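Local coordinates for probable enoyl-CoA hydratase/isomerase (Pseudomonas aeruginosa PAO1, PDB 5YLO) that isomerises enoyl-CoA esters as a Delta3, Delta2-enoyl-CoA isomerase of the crotonase family, probably serving the breakdown of unsaturated fatty acids, at the interface of chains A and B. Residues are numbered along the deposited sequence; one frame, centred on the assembly and turned at random. Chains: chain A/B, Probable enoyl-CoA hydratase/isomerase.

Contact 1: the interface of chains A and B. Residues chain A 142, 145-146, 149, 153, 162, 165-166; chain B 212-214, 216-217, 228.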
loop_
_atom_site.group_PDB
_atom_site.type_symbol
_atom_site.label_atom_id
_atom_site.label_comp_id
_atom_site.label_asym_id
_atom_site.label_seq_id
_atom_site.Cartn_x
_atom_site.Cartn_y
_atom_site.Cartn_z
ATOM N N TYR A 142 17.791 -19.701 5.263
ATOM C CA TYR A 142 17.007 -18.490 5.483
ATOM C C TYR A 142 17.826 -17.291 5.027
ATOM O O TYR A 142 18.899 -17.025 5.578
ATOM C CB TYR A 142 16.611 -18.348 6.956
ATOM C CG TYR A 142 15.412 -17.457 7.180
ATOM C CD1 TYR A 142 15.550 -16.075 7.237
ATOM C CD2 TYR A 142 14.143 -17.996 7.336
ATOM C CE1 TYR A 142 14.458 -15.258 7.440
ATOM C CE2 TYR A 142 13.043 -17.186 7.541
ATOM C CZ TYR A 142 13.207 -15.818 7.593
ATOM O OH TYR A 142 12.116 -15.007 7.796
ATOM N N ASP A 145 16.870 -10.863 5.531
ATOM C CA ASP A 145 15.518 -10.337 5.402
ATOM C C ASP A 145 15.430 -8.842 5.682
ATOM O O ASP A 145 14.323 -8.319 5.840
ATOM C CB ASP A 145 14.570 -11.102 6.332
ATOM C CG ASP A 145 15.013 -11.057 7.787
ATOM O OD1 ASP A 145 16.233 -10.961 8.037
ATOM O OD2 ASP A 145 14.144 -11.121 8.681
ATOM N N ALA A 146 16.565 -8.143 5.742
ATOM C CA ALA A 146 16.552 -6.715 6.042
ATOM C C ALA A 146 15.818 -5.932 4.960
ATOM O O ALA A 146 14.803 -5.279 5.222
ATOM C CB ALA A 146 17.984 -6.203 6.206
ATOM N N SER A 149 12.127 -7.382 4.183
ATOM C CA SER A 149 11.108 -6.932 5.126
ATOM C C SER A 149 10.760 -5.462 4.945
ATOM O O SER A 149 9.741 -5.007 5.474
ATOM C CB SER A 149 11.571 -7.178 6.562
ATOM O OG SER A 149 12.664 -6.337 6.885
ATOM N N PRO A 153 6.585 -5.766 1.953
ATOM C CA PRO A 153 5.269 -5.268 2.390
ATOM C C PRO A 153 4.811 -4.035 1.630
ATOM O O PRO A 153 3.601 -3.830 1.465
ATOM C CB PRO A 153 5.480 -4.971 3.882
ATOM C CG PRO A 153 6.946 -4.738 4.012
ATOM C CD PRO A 153 7.573 -5.701 3.048
ATOM N N LYS A 162 4.348 -11.854 3.784
ATOM C CA LYS A 162 4.625 -12.880 4.782
ATOM C C LYS A 162 4.461 -14.284 4.216
ATOM O O LYS A 162 5.113 -15.218 4.696
ATOM C CB LYS A 162 3.727 -12.685 6.004
ATOM C CG LYS A 162 3.993 -11.391 6.757
ATOM C CD LYS A 162 2.999 -11.186 7.885
ATOM C CE LYS A 162 3.209 -9.844 8.560
ATOM N NZ LYS A 162 2.159 -9.583 9.579
ATOM N N LEU A 165 7.863 -14.820 2.500
ATOM C CA LEU A 165 8.983 -14.945 3.426
ATOM C C LEU A 165 8.874 -16.197 4.290
ATOM O O LEU A 165 9.878 -16.886 4.511
ATOM C CB LEU A 165 9.077 -13.698 4.306
ATOM C CG LEU A 165 9.665 -12.448 3.647
ATOM C CD1 LEU A 165 9.317 -11.200 4.447
ATOM C CD2 LEU A 165 11.173 -12.584 3.496
ATOM N N PHE A 166 7.679 -16.514 4.788
ATOM C CA PHE A 166 7.543 -17.608 5.743
ATOM C C PHE A 166 7.388 -18.967 5.077
ATOM O O PHE A 166 7.837 -19.974 5.637
ATOM C CB PHE A 166 6.355 -17.357 6.678
ATOM C CG PHE A 166 6.517 -16.148 7.560
ATOM C CD1 PHE A 166 7.750 -15.527 7.696
ATOM C CD2 PHE A 166 5.438 -15.637 8.262
ATOM C CE1 PHE A 166 7.899 -14.417 8.506
ATOM C CE2 PHE A 166 5.581 -14.527 9.076
ATOM C CZ PHE A 166 6.813 -13.917 9.198
ATOM N N GLN B 212 12.035 -12.605 14.286
ATOM C CA GLN B 212 12.861 -11.463 13.906
ATOM C C GLN B 212 12.340 -10.808 12.634
ATOM O O GLN B 212 12.305 -9.577 12.531
ATOM C CB GLN B 212 14.313 -11.900 13.726
ATOM C CG GLN B 212 14.991 -12.349 15.004
ATOM C CD GLN B 212 16.432 -12.761 14.779
ATOM O OE1 GLN B 212 16.723 -13.614 13.941
ATOM N NE2 GLN B 212 17.345 -12.150 15.525
ATOM N N THR B 213 11.930 -11.617 11.654
ATOM C CA THR B 213 11.388 -11.069 10.414
ATOM C C THR B 213 10.098 -10.299 10.666
ATOM O O THR B 213 9.885 -9.225 10.091
ATOM C CB THR B 213 11.155 -12.192 9.402
ATOM O OG1 THR B 213 12.417 -12.665 8.912
ATOM C CG2 THR B 213 10.311 -11.703 8.229
ATOM N N LYS B 214 9.226 -10.829 11.527
ATOM C CA LYS B 214 7.967 -10.146 11.807
ATOM C C LYS B 214 8.208 -8.811 12.502
ATOM O O LYS B 214 7.483 -7.838 12.261
ATOM C CB LYS B 214 7.057 -11.044 12.646
ATOM C CG LYS B 214 5.674 -10.466 12.888
ATOM C CD LYS B 214 4.734 -11.491 13.503
ATOM C CE LYS B 214 3.397 -10.862 13.859
ATOM N NZ LYS B 214 2.411 -11.879 14.323
ATOM N N LEU B 216 10.917 -6.988 11.986
ATOM C CA LEU B 216 11.501 -6.104 10.983
ATOM C C LEU B 216 10.437 -5.555 10.043
ATOM O O LEU B 216 10.481 -4.376 9.670
ATOM C CB LEU B 216 12.581 -6.846 10.199
ATOM C CG LEU B 216 13.893 -7.099 10.945
ATOM C CD1 LEU B 216 14.749 -8.095 10.187
ATOM C CD2 LEU B 216 14.649 -5.794 11.154
ATOM N N LEU B 217 9.480 -6.398 9.640
ATOM C CA LEU B 217 8.370 -5.925 8.818
ATOM C C LEU B 217 7.641 -4.778 9.502
ATOM O O LEU B 217 7.363 -3.743 8.887
ATOM C CB LEU B 217 7.397 -7.073 8.537
ATOM C CG LEU B 217 7.833 -8.218 7.624
ATOM C CD1 LEU B 217 6.948 -9.427 7.863
ATOM C CD2 LEU B 217 7.761 -7.790 6.170
ATOM N N GLN B 228 16.415 1.028 7.920
ATOM C CA GLN B 228 16.111 -0.388 8.096
ATOM C C GLN B 228 17.370 -1.238 7.981
ATOM O O GLN B 228 17.571 -2.176 8.761
ATOM C CB GLN B 228 15.065 -0.824 7.068
ATOM C CG GLN B 228 14.725 -2.311 7.084
ATOM C CD GLN B 228 13.592 -2.653 8.035
ATOM O OE1 GLN B 228 13.423 -2.016 9.073
ATOM N NE2 GLN B 228 12.805 -3.663 7.678
HETATM O O HOH W 1 8.705 -2.681 6.320
#

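Contact 2: the interface of chains A and B. Residues chain A 93-94, 97, 121, 146-147, 150-151; chain B 224-225, 228-229.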
loop_
_atom_site.group_PDB
_atom_site.type_symbol
_atom_site.label_atom_id
_atom_site.label_comp_id
_atom_site.label_asym_id
_atom_site.label_seq_id
_atom_site.Cartn_x
_atom_site.Cartn_y
_atom_site.Cartn_z
ATOM N N MET A 93 22.569 -1.500 -1.752
ATOM C CA MET A 93 21.111 -1.422 -1.795
ATOM C C MET A 93 20.631 0.011 -1.611
ATOM O O MET A 93 19.695 0.452 -2.288
ATOM C CB MET A 93 20.501 -2.326 -0.724
ATOM C CG MET A 93 20.867 -3.785 -0.867
ATOM S SD MET A 93 20.280 -4.487 -2.417
ATOM C CE MET A 93 20.754 -6.198 -2.192
ATOM N N GLY A 94 21.268 0.757 -0.707
ATOM C CA GLY A 94 20.837 2.120 -0.447
ATOM C C GLY A 94 21.013 3.048 -1.635
ATOM O O GLY A 94 20.143 3.875 -1.916
ATOM N N HIS A 97 18.665 2.080 -4.681
ATOM C CA HIS A 97 17.281 2.432 -4.394
ATOM C C HIS A 97 17.038 3.927 -4.559
ATOM O O HIS A 97 15.962 4.342 -5.005
ATOM C CB HIS A 97 16.924 1.971 -2.981
ATOM C CG HIS A 97 15.679 2.591 -2.429
ATOM N ND1 HIS A 97 15.692 3.456 -1.356
ATOM C CD2 HIS A 97 14.382 2.465 -2.797
ATOM C CE1 HIS A 97 14.457 3.841 -1.089
ATOM N NE2 HIS A 97 13.642 3.254 -1.948
ATOM N N CYS A 121 15.219 -2.798 -5.403
ATOM C CA CYS A 121 15.768 -1.451 -5.335
ATOM C C CYS A 121 15.651 -0.701 -6.652
ATOM O O CYS A 121 15.858 0.517 -6.677
ATOM C CB CYS A 121 17.235 -1.496 -4.900
ATOM S SG CYS A 121 17.499 -2.138 -3.224
ATOM N N ALA A 146 16.565 -8.143 5.742
ATOM C CA ALA A 146 16.552 -6.715 6.042
ATOM C C ALA A 146 15.818 -5.932 4.960
ATOM O O ALA A 146 14.803 -5.279 5.222
ATOM C CB ALA A 146 17.984 -6.203 6.206
ATOM N N GLY A 147 16.327 -5.986 3.726
ATOM C CA GLY A 147 15.673 -5.294 2.630
ATOM C C GLY A 147 14.369 -5.926 2.204
ATOM O O GLY A 147 13.448 -5.222 1.778
ATOM N N TRP A 150 11.579 -4.710 4.212
ATOM C CA TRP A 150 11.256 -3.325 3.908
ATOM C C TRP A 150 10.566 -3.187 2.559
ATOM O O TRP A 150 9.575 -2.460 2.444
ATOM C CB TRP A 150 12.525 -2.469 3.938
ATOM C CG TRP A 150 12.260 -0.988 3.943
ATOM C CD1 TRP A 150 12.142 -0.177 5.038
ATOM C CD2 TRP A 150 12.082 -0.143 2.800
ATOM N NE1 TRP A 150 11.900 1.117 4.646
ATOM C CE2 TRP A 150 11.860 1.165 3.277
ATOM C CE3 TRP A 150 12.090 -0.365 1.419
ATOM C CZ2 TRP A 150 11.647 2.246 2.422
ATOM C CZ3 TRP A 150 11.877 0.708 0.572
ATOM C CH2 TRP A 150 11.660 1.998 1.076
ATOM N N HIS A 151 11.061 -3.891 1.540
ATOM C CA HIS A 151 10.493 -3.785 0.199
ATOM C C HIS A 151 9.182 -4.550 0.075
ATOM O O HIS A 151 8.177 -4.000 -0.388
ATOM C CB HIS A 151 11.493 -4.303 -0.836
ATOM C CG HIS A 151 12.613 -3.356 -1.125
ATOM N ND1 HIS A 151 12.422 -2.161 -1.784
ATOM C CD2 HIS A 151 13.939 -3.430 -0.857
ATOM C CE1 HIS A 151 13.579 -1.536 -1.904
ATOM N NE2 HIS A 151 14.515 -2.284 -1.349
ATOM N N SER B 224 13.136 4.619 6.876
ATOM C CA SER B 224 13.562 4.534 5.489
ATOM C C SER B 224 14.269 3.203 5.239
ATOM O O SER B 224 14.496 2.402 6.152
ATOM C CB SER B 224 14.477 5.707 5.142
ATOM O OG SER B 224 15.716 5.606 5.824
ATOM N N LEU B 225 14.626 2.961 3.977
ATOM C CA LEU B 225 15.379 1.753 3.665
ATOM C C LEU B 225 16.760 1.793 4.303
ATOM O O LEU B 225 17.212 0.797 4.879
ATOM C CB LEU B 225 15.490 1.566 2.152
ATOM C CG LEU B 225 16.364 0.391 1.703
ATOM C CD1 LEU B 225 15.786 -0.940 2.162
ATOM C CD2 LEU B 225 16.552 0.403 0.199
ATOM N N GLN B 228 16.415 1.028 7.920
ATOM C CA GLN B 228 16.111 -0.388 8.096
ATOM C C GLN B 228 17.370 -1.238 7.981
ATOM O O GLN B 228 17.571 -2.176 8.761
ATOM C CB GLN B 228 15.065 -0.824 7.068
ATOM C CG GLN B 228 14.725 -2.311 7.084
ATOM C CD GLN B 228 13.592 -2.653 8.035
ATOM O OE1 GLN B 228 13.423 -2.016 9.073
ATOM N NE2 GLN B 228 12.805 -3.663 7.678
ATOM N N LEU B 229 18.242 -0.911 7.024
ATOM C CA LEU B 229 19.476 -1.671 6.859
ATOM C C LEU B 229 20.434 -1.430 8.021
ATOM O O LEU B 229 21.118 -2.358 8.468
ATOM C CB LEU B 229 20.135 -1.319 5.525
ATOM C CG LEU B 229 19.292 -1.585 4.273
ATOM C CD1 LEU B 229 20.087 -1.315 3.005
ATOM C CD2 LEU B 229 18.751 -3.006 4.278
#

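Contact 1: the interface of chains A and B
Helix 207-220 of chain B lies across helices 146-156 and 158-166 of chain A and the loop before them, in a helix-packing interface between two copies of the enzyme. Polar contacts gather at two points. At the first, the hydroxyl OG1 of B:Thr213, set beside its backbone N, hydrogen-bonds to the phenol OH of A:Tyr142 at 2.6 Å; carboxylate OD2 of A:Asp145 also faces this hydroxyl, but the modelled separation is too short to be real, so this bond cannot be judged. At the second, OG of A:Ser149, tucked between the backbone N and C (chi1 68°), has two alternative acceptors for its one hydrogen: O of A:Asp145, in the carbonyl plane, and O of A:Ala146, approached from above the plane. It also accepts a bent bond from amide NE2 of B:Gln228 at 2.8 Å (116° at H). The same NE2 gives a nearly straight bond to O of B:Leu216 (3.1 Å, 174°), in its own amide plane but above that carbonyl's plane, which probably sets the amide's turn. Water 1 bridges O of A:Ser149 and O of B:Leu217.

Apolar contacts surround these points. CG2 of B:Thr213 meets CE1 of A:Phe166 at 3.6 Å, while B:Leu217 splits its methyls: CD1 touches CG of A:Lys162 at 3.7 Å and CD2 reaches CD of A:Pro153 at 3.8 Å. The site probably helps to hold neighbouring subunits in the deposited trimer, an arrangement typical of crotonases.

Contact 2: the interface of chains A and B
The N-terminal end of helix 225-232 in chain B packs against helices 85-97 and 146-156 of chain A. This is an almost wholly apolar subunit contact: within this patch no polar pair spans the chains closely enough to bond.

Packing is tightest around B:Leu225, which hides 123 Å² against chain A. Its CA and CB cover one face of the indole of A:Trp150, and the two side chains cross at about a right angle. CA of B:Leu225 sits 3.7 Å from the centroid of the five-membered ring of A:Trp150, and CB lies equally far from the centroid of the six-membered ring; both are CH-pi contacts. The indole is placed there by a first torsion that sets CG anti to the backbone N (chi1 -167°). With its own CG likewise anti to N (chi1 175°), B:Leu225 sends its two methyls to different neighbours. CD1 stays over the indole, 3.8 Å from CE3 of A:Trp150. The side chains of B:Leu225 and A:His97 slide past each other in opposite directions, bringing CD2 of the leucine 3.5 Å from the imidazole CG of A:His97. Within chain A, A:His151 abuts the indole's edge, with CE3 of A:Trp150 over the imidazole face near the rim, which probably helps to hold the indole's orientation.

Toward B:Leu229 the contact loosens. That residue hides 38 Å², and both partners of its methyls, A:Ala146 and A:Met93, are poorly ordered. CD2 of B:Leu229 touches CB of A:Ala146 at 3.8 Å, and CD1 approaches CB of A:Met93. At the pyrrole rim of the indole, the aliphatic stem of B:Gln228 adds an oblique crossing, its CB resting 3.6 Å from CD1 of A:Trp150.

Contacts 1 and 2 are adjoining patches of one A-B interface, with their C-alpha centres about 11 Å apart. They share A:Ala146 and B:Gln228, and helix 146-156 of chain A runs through both. From chain B, helix 207-220 supplies most of contact 1, whereas helix 225-232 dominates contact 2 and sends B:Gln228 into both. Contact 1 mixes polar bonds with apolar packing, and contact 2 is mainly apolar, built around one indole face. The two C-terminal helices of one subunit thus clasp its neighbour, and repetition of this arrangement around the three copies would build the trimer.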